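Local atomic coordinates of rifin (Plasmodium falciparum, PDB entry 7JZI), a protein that belongs to a family of variant surface antigens displayed on red blood cells infected by the parasite and probably engages host immune receptors. Residues Asn68-Ser72 / Ala73-Gly77. Numbering follows the deposited sequence.
Sequences NEVCS and ATYIG
The Y75 ring runs alongside V70, the two side chains aimed in a common direction, and folds back over the end of helix 56-70. With CG anti to the backbone N (chi1 -170°), the ring turns one face to the backbone O of V70, which lies 3.5 Å above its plane, displaced toward the rim. Further along the ring, V70 CG1 meets Y75 CE1 at 3.7 Å, and this methyl, beside the valine's backbone N, also comes near CZ and OH. The carbonyl O of E69 approaches Y75 CD1 obliquely at 3.3 Å. S72 starts the reversal that brings the ring back: its OG accepts a weak, bent bond from T74 N (3.0 Å, 129°). The S72 O takes a weak but straighter one from Y75 N (3.3 Å, 161°). Just past the helix end, C71 forms a disulfide with C82, shortly before helix 84-88. A73 N and T74 O make hydrogen bonds to polar side chains of another protein's chain, so the turn's crest forms part of the interface. An ST turn within a type I beta-turn over residues 72-75 opens the disulfide-linked loop between helices 56-70 and 84-88 in this fragment of the rifin.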
ATOM      1  N   ASN B  68       4.436  -0.289  -1.290  1.00100.70           N
ATOM      2  CA  ASN B  68       4.132  -0.457  -2.730  1.00 80.88           C
ATOM      3  C   ASN B  68       5.110  -1.494  -3.287  1.00 86.15           C
ATOM      4  O   ASN B  68       4.646  -2.391  -3.999  1.00 88.67           O
ATOM      5  CB  ASN B  68       4.113   0.872  -3.480  1.00 95.69           C
ATOM      6  CG  ASN B  68       2.897   1.713  -3.165  1.00 99.11           C
ATOM      7  OD1 ASN B  68       2.803   2.858  -3.599  1.00100.76           O
ATOM      8  ND2 ASN B  68       1.961   1.160  -2.414  1.00101.05           N
ATOM      9  N   GLU B  69       6.411  -1.376  -2.994  1.00 95.72           N
ATOM     10  CA  GLU B  69       7.370  -2.315  -3.561  1.00 90.97           C
ATOM     11  C   GLU B  69       7.144  -3.726  -3.046  1.00 91.11           C
ATOM     12  O   GLU B  69       7.277  -4.690  -3.808  1.00 80.11           O
ATOM     13  CB  GLU B  69       8.808  -1.898  -3.258  1.00108.14           C
ATOM     14  CG  GLU B  69       9.812  -2.739  -4.024  1.00117.91           C
ATOM     15  CD  GLU B  69      11.227  -2.615  -3.510  1.00139.22           C
ATOM     16  OE1 GLU B  69      11.558  -1.551  -2.957  1.00139.96           O
ATOM     17  OE2 GLU B  69      12.001  -3.589  -3.636  1.00151.11           O
ATOM     18  N   VAL B  70       6.798  -3.877  -1.766  1.00 87.13           N
ATOM     19  CA  VAL B  70       6.822  -5.221  -1.196  1.00 84.04           C
ATOM     20  C   VAL B  70       5.479  -5.922  -1.305  1.00 82.08           C
ATOM     21  O   VAL B  70       5.395  -7.130  -1.049  1.00 93.29           O
ATOM     22  CB  VAL B  70       7.275  -5.238   0.276  1.00100.57           C
ATOM     23  CG1 VAL B  70       8.796  -5.110   0.383  1.00 90.38           C
ATOM     24  CG2 VAL B  70       6.555  -4.185   1.085  1.00100.97           C
ATOM     25  N   CYS B  71       4.472  -5.194  -1.760  1.00 87.45           N
ATOM     26  CA  CYS B  71       3.115  -5.776  -1.782  1.00 85.11           C
ATOM     27  C   CYS B  71       2.645  -5.826  -3.237  1.00 82.10           C
ATOM     28  O   CYS B  71       1.478  -6.142  -3.455  1.00 94.86           O
ATOM     29  CB  CYS B  71       2.185  -5.017  -0.848  1.00 90.48           C
ATOM     30  SG  CYS B  71       2.571  -5.252   0.903  1.00 84.81           S
ATOM     31  N   SER B  72       3.531  -5.525  -4.189  1.00 78.10           N
ATOM     32  CA  SER B  72       3.157  -5.488  -5.588  1.00 88.18           C
ATOM     33  C   SER B  72       2.801  -6.887  -6.082  1.00 82.75           C
ATOM     34  O   SER B  72       3.159  -7.901  -5.478  1.00 92.93           O
ATOM     35  CB  SER B  72       4.295  -4.905  -6.427  1.00 87.25           C
ATOM     36  OG  SER B  72       5.144  -5.934  -6.894  1.00 96.14           O
ATOM     37  N   ALA B  73       2.091  -6.930  -7.209  1.00 80.17           N
ATOM     38  CA  ALA B  73       1.761  -8.208  -7.834  1.00 75.95           C
ATOM     39  C   ALA B  73       2.997  -8.876  -8.402  1.00 78.95           C
ATOM     40  O   ALA B  73       2.975 -10.071  -8.709  1.00 90.77           O
ATOM     41  CB  ALA B  73       0.734  -8.017  -8.941  1.00 81.49           C
ATOM     42  N   THR B  74       4.056  -8.102  -8.579  1.00 72.12           N
ATOM     43  CA  THR B  74       5.350  -8.517  -9.102  1.00102.60           C
ATOM     44  C   THR B  74       6.234  -9.228  -8.074  1.00 97.63           C
ATOM     45  O   THR B  74       7.037 -10.099  -8.446  1.00 75.16           O
ATOM     46  CB  THR B  74       6.074  -7.261  -9.623  1.00 86.37           C
ATOM     47  OG1 THR B  74       5.154  -6.441 -10.358  1.00 95.42           O
ATOM     48  CG2 THR B  74       7.230  -7.600 -10.507  1.00 94.70           C
ATOM     49  N   TYR B  75       6.043  -8.919  -6.796  1.00 85.82           N
ATOM     50  CA  TYR B  75       6.999  -9.264  -5.754  1.00100.56           C
ATOM     51  C   TYR B  75       7.177 -10.774  -5.607  1.00 91.27           C
ATOM     52  O   TYR B  75       6.248 -11.558  -5.814  1.00 88.70           O
ATOM     53  CB  TYR B  75       6.551  -8.644  -4.438  1.00 98.17           C
ATOM     54  CG  TYR B  75       7.562  -8.722  -3.325  1.00 89.38           C
ATOM     55  CD1 TYR B  75       8.513  -7.727  -3.176  1.00 87.10           C
ATOM     56  CD2 TYR B  75       7.542  -9.755  -2.405  1.00 98.17           C
ATOM     57  CE1 TYR B  75       9.444  -7.773  -2.165  1.00 94.57           C
ATOM     58  CE2 TYR B  75       8.466  -9.812  -1.383  1.00 88.74           C
ATOM     59  CZ  TYR B  75       9.415  -8.816  -1.267  1.00 91.57           C
ATOM     60  OH  TYR B  75      10.342  -8.870  -0.249  1.00102.60           O
ATOM     61  N   ILE B  76       8.401 -11.171  -5.262  1.00 83.59           N
ATOM     62  CA  ILE B  76       8.765 -12.575  -5.096  1.00 93.31           C
ATOM     63  C   ILE B  76       8.620 -12.915  -3.620  1.00 82.04           C
ATOM     64  O   ILE B  76       9.423 -12.479  -2.792  1.00 86.07           O
ATOM     65  CB  ILE B  76      10.199 -12.848  -5.571  1.00 96.49           C
ATOM     66  CG1 ILE B  76      10.470 -12.172  -6.919  1.00 97.22           C
ATOM     67  CG2 ILE B  76      10.478 -14.342  -5.602  1.00 99.19           C
ATOM     68  CD1 ILE B  76      11.238 -10.859  -6.802  1.00103.19           C
ATOM     69  N   GLY B  77       7.594 -13.688  -3.289  1.00 84.09           N
ATOM     70  CA  GLY B  77       7.351 -14.094  -1.922  1.00 78.10           C
ATOM     71  C   GLY B  77       6.286 -13.246  -1.252  1.00 89.72           C
ATOM     72  O   GLY B  77       5.886 -12.184  -1.733  1.00 98.54           O
TER